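Local coordinates for protein D-aminopeptidase (Burkholderia sp. LK4, PDB 5TZB) that probably removes N-terminal beta-amino acid residues from peptides, as an Ntn-type aminopeptidase of peptidase family S58, at residues Glu71-Ala74 and Asp79-Cys82; Gly236-His241 and Leu378-Trp383; Arg203-Asp208 and Ile334-Val339. All blocks are in the same frame, centred on the assembly; numbering follows the deposited sequence.

Contact 1 of 3, residues Glu71-Ala74 and Asp79-Cys82; sequences EPRA and DSPC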
loop_
_atom_site.group_PDB
_atom_site.type_symbol
_atom_site.label_atom_id
_atom_site.label_comp_id
_atom_site.label_asym_id
_atom_site.label_seq_id
_atom_site.Cartn_x
_atom_site.Cartn_y
_atom_site.Cartn_z
ATOM N N GLU C 71 9.221 9.294 24.152
ATOM C CA GLU C 71 10.620 9.207 23.731
ATOM C C GLU C 71 10.925 7.734 23.492
ATOM O O GLU C 71 10.727 6.920 24.395
ATOM C CB GLU C 71 11.573 9.789 24.778
ATOM C CG GLU C 71 11.402 11.277 25.043
ATOM C CD GLU C 71 12.057 12.163 23.984
ATOM O OE1 GLU C 71 12.488 11.651 22.922
ATOM O OE2 GLU C 71 12.167 13.384 24.235
ATOM N N PRO C 72 11.349 7.376 22.266
ATOM C CA PRO C 72 11.619 5.967 21.982
ATOM C C PRO C 72 12.903 5.435 22.636
ATOM O O PRO C 72 13.051 4.218 22.720
ATOM C CB PRO C 72 11.749 5.941 20.455
ATOM C CG PRO C 72 12.220 7.314 20.109
ATOM C CD PRO C 72 11.522 8.218 21.063
ATOM N N ARG C 73 13.809 6.320 23.051
ATOM C CA ARG C 73 15.105 5.926 23.620
ATOM C C ARG C 73 15.374 6.598 24.963
ATOM O O ARG C 73 14.682 7.548 25.348
ATOM C CB ARG C 73 16.255 6.269 22.662
ATOM C CG ARG C 73 16.222 5.566 21.309
ATOM C CD ARG C 73 16.631 4.101 21.420
ATOM N NE ARG C 73 16.910 3.520 20.113
ATOM C CZ ARG C 73 17.189 2.233 19.909
ATOM N NH1 ARG C 73 17.212 1.388 20.929
ATOM N NH2 ARG C 73 17.426 1.787 18.682
ATOM N N ALA C 74 16.385 6.104 25.678
ATOM C CA ALA C 74 16.794 6.723 26.932
ATOM C C ALA C 74 17.358 8.112 26.660
ATOM O O ALA C 74 17.214 9.020 27.480
ATOM C CB ALA C 74 17.829 5.850 27.666
ATOM N N ASP C 79 19.952 10.304 17.595
ATOM C CA ASP C 79 21.254 9.624 17.662
ATOM C C ASP C 79 21.146 8.117 17.695
ATOM O O ASP C 79 22.121 7.414 17.432
ATOM C CB ASP C 79 22.049 10.090 18.878
ATOM C CG ASP C 79 22.434 11.538 18.786
ATOM O OD1 ASP C 79 22.636 12.022 17.650
ATOM O OD2 ASP C 79 22.534 12.192 19.843
ATOM N N SER C 80 19.955 7.619 18.002
ATOM C CA SER C 80 19.731 6.189 18.034
ATOM C C SER C 80 18.388 5.825 17.406
ATOM O O SER C 80 17.423 5.537 18.113
ATOM C CB SER C 80 19.799 5.671 19.469
ATOM O OG SER C 80 19.797 4.247 19.478
ATOM N N PRO C 81 18.335 5.817 16.069
ATOM C CA PRO C 81 17.101 5.523 15.339
ATOM C C PRO C 81 16.504 4.172 15.695
ATOM O O PRO C 81 17.245 3.243 16.008
ATOM C CB PRO C 81 17.561 5.528 13.869
ATOM C CG PRO C 81 18.777 6.374 13.859
ATOM C CD PRO C 81 19.459 6.081 15.153
ATOM N N CYS C 82 15.178 4.062 15.627
ATOM C CA CYS C 82 14.497 2.788 15.816
ATOM C C CYS C 82 13.848 2.356 14.518
ATOM O O CYS C 82 13.265 3.171 13.800
ATOM C CB CYS C 82 13.417 2.875 16.902
ATOM S SG CYS C 82 14.000 3.245 18.555
#
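Arg73 reaches across the loop between strands 63-71 and 82-88 to grip the backbone of Ser80 and Pro81. From CB, chi1 (-62°, CG anti to the carbonyl carbon) puts Arg73 CG 3.4 Å from Ser80 O, and the bend at chi2 (-75°) then directs the rest of the chain. Arg73 CD lies 3.7 Å from both Ser80 O and Ser80 OG. Arg73 NE donates to Ser80 O at 2.9 Å with an N-H...O angle of 159°, approaching from above the carbonyl plane. The flat guanidinium is sandwiched: Ser80 OG lies over one face, 3.3 Å from Arg73 CZ, and Cys82 SG over the other, 3.6 Å from Arg73 CZ. Ser80 OG is also close to NE, but at too poor an angle to bond it. At the tip, Arg73 NH2 donates to Pro81 O at 3.1 Å, in the guanidinium plane, and also to the carbonyl of Asn308, while NH1 goes to that of Thr306. Four main-chain carbonyls thus hold the group and fix its rotation. On the sulfur side, Pro72 CB comes within 4.0 Å of Cys82 SG, and Phe304 touches both residues. Arg73 so ties together the two ends of a loop joining strands of different beta-sheets, consistent with the layered sandwich of Ntn hydrolases.

Contact 2 of 3, residues Gly236-His241 and Leu378-Trp383; sequences GEVLRH and LREVGW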
loop_
_atom_site.group_PDB
_atom_site.type_symbol
_atom_site.label_atom_id
_atom_site.label_comp_id
_atom_site.label_asym_id
_atom_site.label_seq_id
_atom_site.Cartn_x
_atom_site.Cartn_y
_atom_site.Cartn_z
ATOM N N GLY C 236 -21.288 -3.055 26.894
ATOM C CA GLY C 236 -21.950 -1.906 26.298
ATOM C C GLY C 236 -23.463 -2.052 26.166
ATOM O O GLY C 236 -24.204 -1.066 26.259
ATOM N N GLU C 237 -23.919 -3.280 25.935
ATOM C CA GLU C 237 -25.336 -3.542 25.715
ATOM C C GLU C 237 -26.174 -3.303 26.973
ATOM O O GLU C 237 -27.361 -3.004 26.880
ATOM C CB GLU C 237 -25.533 -4.974 25.222
ATOM C CG GLU C 237 -24.926 -5.235 23.845
ATOM C CD GLU C 237 -25.179 -6.650 23.334
ATOM O OE1 GLU C 237 -25.950 -7.400 23.973
ATOM O OE2 GLU C 237 -24.627 -7.003 22.274
ATOM N N VAL C 238 -25.555 -3.409 28.144
ATOM C CA VAL C 238 -26.281 -3.145 29.388
ATOM C C VAL C 238 -25.864 -1.799 30.001
ATOM O O VAL C 238 -26.081 -1.556 31.193
ATOM C CB VAL C 238 -26.067 -4.272 30.440
ATOM C CG1 VAL C 238 -26.592 -5.597 29.911
ATOM C CG2 VAL C 238 -24.604 -4.394 30.807
ATOM N N LEU C 239 -25.271 -0.930 29.181
ATOM C CA LEU C 239 -24.863 0.393 29.646
ATOM C C LEU C 239 -25.460 1.508 28.789
ATOM O O LEU C 239 -25.011 2.654 28.846
ATOM C CB LEU C 239 -23.332 0.505 29.658
ATOM C CG LEU C 239 -22.546 -0.269 30.721
ATOM C CD1 LEU C 239 -21.060 -0.094 30.494
ATOM C CD2 LEU C 239 -22.918 0.178 32.137
ATOM N N ARG C 240 -26.460 1.176 27.978
ATOM C CA ARG C 240 -27.088 2.183 27.132
ATOM C C ARG C 240 -27.818 3.280 27.902
ATOM O O ARG C 240 -27.968 4.385 27.390
ATOM C CB ARG C 240 -28.044 1.544 26.122
ATOM C CG ARG C 240 -27.368 0.606 25.134
ATOM C CD ARG C 240 -28.374 0.118 24.112
ATOM N NE ARG C 240 -28.684 -1.294 24.282
ATOM C CZ ARG C 240 -28.555 -2.205 23.323
ATOM N NH1 ARG C 240 -28.154 -1.846 22.108
ATOM N NH2 ARG C 240 -28.857 -3.473 23.574
ATOM N N HIS C 241 -28.259 2.987 29.120
ATOM C CA HIS C 241 -29.085 3.932 29.882
ATOM C C HIS C 241 -28.305 5.163 30.365
ATOM O O HIS C 241 -28.887 6.222 30.605
ATOM C CB HIS C 241 -29.708 3.217 31.090
ATOM C CG HIS C 241 -28.692 2.628 32.017
ATOM N ND1 HIS C 241 -28.030 1.449 31.741
ATOM C CD2 HIS C 241 -28.214 3.060 33.209
ATOM C CE1 HIS C 241 -27.183 1.182 32.722
ATOM N NE2 HIS C 241 -27.276 2.144 33.625
ATOM N N LEU C 378 -20.270 -6.039 33.980
ATOM C CA LEU C 378 -19.582 -7.301 33.696
ATOM C C LEU C 378 -20.324 -8.488 34.330
ATOM O O LEU C 378 -20.521 -9.532 33.689
ATOM C CB LEU C 378 -18.136 -7.256 34.194
ATOM C CG LEU C 378 -17.179 -6.558 33.223
ATOM C CD1 LEU C 378 -15.885 -6.235 33.905
ATOM C CD2 LEU C 378 -16.948 -7.418 31.996
ATOM N N ARG C 379 -20.743 -8.323 35.586
ATOM C CA ARG C 379 -21.461 -9.389 36.269
ATOM C C ARG C 379 -22.784 -9.690 35.598
ATOM O O ARG C 379 -23.116 -10.852 35.388
ATOM C CB ARG C 379 -21.725 -9.016 37.730
ATOM C CG ARG C 379 -22.692 -9.967 38.432
ATOM C CD ARG C 379 -23.052 -9.464 39.820
ATOM N NE ARG C 379 -23.840 -10.425 40.594
ATOM C CZ ARG C 379 -23.318 -11.280 41.470
ATOM N NH1 ARG C 379 -24.103 -12.118 42.138
ATOM N NH2 ARG C 379 -22.006 -11.300 41.673
ATOM N N GLU C 380 -23.477 -8.639 35.174
ATOM C CA GLU C 380 -24.792 -8.748 34.547
ATOM C C GLU C 380 -24.787 -9.582 33.272
ATOM O O GLU C 380 -25.794 -10.227 32.953
ATOM C CB GLU C 380 -25.340 -7.344 34.240
ATOM C CG GLU C 380 -26.731 -7.296 33.602
ATOM C CD GLU C 380 -27.299 -5.881 33.539
ATOM O OE1 GLU C 380 -26.707 -4.968 34.157
ATOM O OE2 GLU C 380 -28.328 -5.673 32.855
ATOM N N VAL C 381 -23.671 -9.563 32.545
ATOM C CA VAL C 381 -23.553 -10.343 31.312
ATOM C C VAL C 381 -22.698 -11.601 31.487
ATOM O O VAL C 381 -22.226 -12.176 30.504
ATOM C CB VAL C 381 -22.953 -9.508 30.151
ATOM C CG1 VAL C 381 -23.917 -8.425 29.721
ATOM C CG2 VAL C 381 -21.620 -8.907 30.555
ATOM N N GLY C 382 -22.486 -12.013 32.731
ATOM C CA GLY C 382 -21.957 -13.337 33.021
ATOM C C GLY C 382 -20.484 -13.443 33.358
ATOM O O GLY C 382 -19.992 -14.536 33.641
ATOM N N TRP C 383 -19.769 -12.324 33.331
ATOM C CA TRP C 383 -18.345 -12.349 33.671
ATOM C C TRP C 383 -18.147 -12.492 35.173
ATOM O O TRP C 383 -18.912 -11.946 35.962
ATOM C CB TRP C 383 -17.647 -11.078 33.194
ATOM C CG TRP C 383 -16.228 -10.935 33.685
ATOM C CD1 TRP C 383 -15.093 -11.314 33.035
ATOM C CD2 TRP C 383 -15.805 -10.369 34.934
ATOM N NE1 TRP C 383 -13.982 -11.019 33.798
ATOM C CE2 TRP C 383 -14.397 -10.437 34.969
ATOM C CE3 TRP C 383 -16.480 -9.806 36.024
ATOM C CZ2 TRP C 383 -13.653 -9.968 36.050
ATOM C CZ3 TRP C 383 -15.739 -9.344 37.097
ATOM C CH2 TRP C 383 -14.340 -9.425 37.099
HETATM O O HOH W 1 -28.678 -2.426 32.707
#
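Glu380 and Val381, at the Schellman motif that ends helix 371-380, receive the side chain of Val238 from the loop that follows a 3-10 turn. The motif is complete: Trp383 N bonds Leu378 O at 2.9 Å, Gly382 N bonds Arg379 O at 3.0 Å, and Gly382 has the positive phi (101°) of the C-prime residue.

Val238 and Glu380 come at each other from opposite directions. The CG1 branch of Val238 sits 3.9 Å from Val381 CG1, methyl against methyl, and 3.4 Å from Glu380 OE2. Glu380 is fully extended, with CG anti to the backbone N (chi1 -179°), and its carboxylate lies against the valine side chain: Glu380 CD is 3.7 Å from Val238 CB, and Glu380 OE1 is nearest to Val238 CB and CG2. The polar link is indirect. One water donates to Val238 O at 3.1 Å and to Glu380 OE2 at 3.3 Å, bridging the loop carbonyl to the acid. His241 turns its ring edge toward the same carbonyl, with Val238 O in the ring plane.

This is a surface contact, and its neighbours tie it inward. Val238 also packs on Ala377, one turn earlier on the helix than Val381, where Leu239 lies as well. Tyr233 of the same chain touches the Val381 side chain and meets Trp383 edge to face, whereas the hydroxyl of Tyr233 of the second subunit hydrogen-bonds to Val381 O, so the C-terminal helix 371-380, flanked by the loop between strands 213-220 and 260-266, ends at a subunit interface.

Contact 3 of 3, residues Arg203-Asp208 and Ile334-Val339; sequences RVLAAD and ISALFV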
loop_
_atom_site.group_PDB
_atom_site.type_symbol
_atom_site.label_atom_id
_atom_site.label_comp_id
_atom_site.label_asym_id
_atom_site.label_seq_id
_atom_site.Cartn_x
_atom_site.Cartn_y
_atom_site.Cartn_z
ATOM N N ARG C 203 3.010 -6.437 27.787
ATOM C CA ARG C 203 3.091 -7.885 27.939
ATOM C C ARG C 203 4.551 -8.312 27.848
ATOM O O ARG C 203 5.321 -7.770 27.040
ATOM C CB ARG C 203 2.273 -8.593 26.858
ATOM C CG ARG C 203 0.776 -8.383 26.945
ATOM C CD ARG C 203 0.164 -9.114 28.124
ATOM N NE ARG C 203 -1.299 -9.039 28.134
ATOM C CZ ARG C 203 -1.995 -8.052 28.689
ATOM N NH1 ARG C 203 -1.365 -7.045 29.285
ATOM N NH2 ARG C 203 -3.328 -8.069 28.657
ATOM N N VAL C 204 4.927 -9.295 28.657
ATOM C CA VAL C 204 6.278 -9.837 28.611
ATOM C C VAL C 204 6.205 -11.277 28.122
ATOM O O VAL C 204 5.477 -12.083 28.689
ATOM C CB VAL C 204 6.957 -9.811 30.007
ATOM C CG1 VAL C 204 8.352 -10.420 29.937
ATOM C CG2 VAL C 204 7.022 -8.389 30.568
ATOM N N LEU C 205 6.962 -11.614 27.088
ATOM C CA LEU C 205 6.981 -12.994 26.608
ATOM C C LEU C 205 7.829 -13.854 27.530
ATOM O O LEU C 205 8.710 -13.351 28.235
ATOM C CB LEU C 205 7.532 -13.078 25.187
ATOM C CG LEU C 205 6.805 -12.304 24.095
ATOM C CD1 LEU C 205 7.238 -12.741 22.692
ATOM C CD2 LEU C 205 5.319 -12.425 24.275
ATOM N N ALA C 206 7.549 -15.150 27.538
ATOM C CA ALA C 206 8.346 -16.100 28.314
ATOM C C ALA C 206 9.747 -16.260 27.717
ATOM O O ALA C 206 9.986 -15.919 26.560
ATOM C CB ALA C 206 7.647 -17.449 28.395
ATOM N N ALA C 207 10.665 -16.768 28.530
ATOM C CA ALA C 207 12.041 -16.959 28.098
ATOM C C ALA C 207 12.131 -17.869 26.870
ATOM O O ALA C 207 12.866 -17.575 25.925
ATOM C CB ALA C 207 12.859 -17.522 29.242
ATOM N N ASP C 208 11.367 -18.954 26.870
ATOM C CA ASP C 208 11.324 -19.869 25.728
ATOM C C ASP C 208 10.731 -19.218 24.453
ATOM O O ASP C 208 10.747 -19.840 23.392
ATOM C CB ASP C 208 10.577 -21.156 26.085
ATOM C CG ASP C 208 9.096 -20.954 26.245
ATOM O OD1 ASP C 208 8.667 -19.835 26.591
ATOM O OD2 ASP C 208 8.356 -21.943 26.055
ATOM N N ILE C 334 7.519 -14.671 15.765
ATOM C CA ILE C 334 6.840 -13.381 15.698
ATOM C C ILE C 334 5.364 -13.451 16.132
ATOM O O ILE C 334 4.817 -12.436 16.566
ATOM C CB ILE C 334 6.932 -12.749 14.268
ATOM C CG1 ILE C 334 6.716 -11.230 14.322
ATOM C CG2 ILE C 334 5.967 -13.402 13.312
ATOM C CD1 ILE C 334 7.271 -10.443 13.093
ATOM N N SER C 335 4.720 -14.617 16.045
ATOM C CA SER C 335 3.312 -14.719 16.466
ATOM C C SER C 335 3.088 -14.361 17.935
ATOM O O SER C 335 2.096 -13.714 18.264
ATOM C CB SER C 335 2.742 -16.124 16.222
ATOM O OG SER C 335 2.677 -16.420 14.842
ATOM N N ALA C 336 4.001 -14.761 18.812
ATOM C CA ALA C 336 3.866 -14.404 20.239
ATOM C C ALA C 336 3.956 -12.876 20.421
ATOM O O ALA C 336 3.419 -12.324 21.386
ATOM C CB ALA C 336 4.928 -15.119 21.082
ATOM N N LEU C 337 4.649 -12.194 19.505
ATOM C CA LEU C 337 4.676 -10.728 19.521
ATOM C C LEU C 337 3.344 -10.130 19.017
ATOM O O LEU C 337 2.868 -9.141 19.575
ATOM C CB LEU C 337 5.849 -10.183 18.695
ATOM C CG LEU C 337 7.281 -10.434 19.222
ATOM C CD1 LEU C 337 8.335 -10.113 18.165
ATOM C CD2 LEU C 337 7.536 -9.608 20.496
ATOM N N PHE C 338 2.753 -10.730 17.977
ATOM C CA PHE C 338 1.426 -10.329 17.493
ATOM C C PHE C 338 0.366 -10.455 18.605
ATOM O O PHE C 338 -0.401 -9.526 18.863
ATOM C CB PHE C 338 1.003 -11.187 16.303
ATOM C CG PHE C 338 1.802 -10.942 15.036
ATOM C CD1 PHE C 338 2.665 -9.869 14.929
ATOM C CD2 PHE C 338 1.688 -11.817 13.963
ATOM C CE1 PHE C 338 3.402 -9.661 13.755
ATOM C CE2 PHE C 338 2.402 -11.607 12.786
ATOM C CZ PHE C 338 3.267 -10.533 12.691
ATOM N N VAL C 339 0.324 -11.620 19.244
ATOM C CA VAL C 339 -0.609 -11.866 20.355
ATOM C C VAL C 339 -0.435 -10.812 21.448
ATOM O O VAL C 339 -1.402 -10.191 21.908
ATOM C CB VAL C 339 -0.382 -13.274 20.970
ATOM C CG1 VAL C 339 -1.184 -13.454 22.268
ATOM C CG2 VAL C 339 -0.720 -14.380 19.961
#
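Leu205 meets Ala336 and Leu337 through methyl groups and a carbonyl, and the aromatic ring nearby, Phe338, stays out of the contact. That ring is taken up on the helix's other flank: Ile334 O stands 3.6 Å above one face of the Phe338 ring, offset toward the rim, and Arg281 makes a cation-pi contact with it.

On the touching side, Leu205 splits its two methyls. Leu205 CD1 goes between two side chains, 3.7 Å from Ala336 CB and 3.8 Å from Leu337 CD2, while Leu205 CD2 settles on the helix backbone, 3.5 Å from Ala336 O. The CB of Leu337 points away from 203-208, but with chi1 -68° and chi2 168° its CD2 comes back to Leu205, and the two leucines cross at about a right angle. No polar bond joins the segments; the packing is methyl to methyl, plus one methyl on the Ala336 carbonyl.

The helix is kinked here. Leu337 N has only a weak bond to Ile334 O, whereas Phe338 N bonds Ile334 O at 3.0 Å and Val339 N bonds Ser335 O at 2.9 Å, so regular turns resume directly.

Just before Leu205, Arg203 forms salt bridges with Glu343 and Glu347 farther along the same helix. Ser335 OG bonds the backbone N of Asp295 of the second subunit.

The loop just past strand 197-204 therefore packs through Leu205 on helix 331-355, and Arg203 in the strand adds its salt bridges to the same helix, consistent with the alpha-beta-beta-alpha sandwich of Ntn hydrolases.

In the fold
Contact 1 comes first along the chain and is complete before the other two begin; contacts 2 and 3 cross, since 203-208, 236-241, 334-339 and 378-383 alternate. Contacts 1 and 3 lie about 22 Å apart between centres and adjoin one mixed sheet, through strands 82-88 and 197-204, which are joined by way of 298-305, 260-266 and 213-220. Contact 2 stands apart, about 43 Å from contact 1 between centres and on the opposite side of the chain's centre, out at the C-terminal helix. Contacts 2 and 3, about 31 Å apart between centres, both lie where the second subunit meets this chain, and contact 1 touches no other chain.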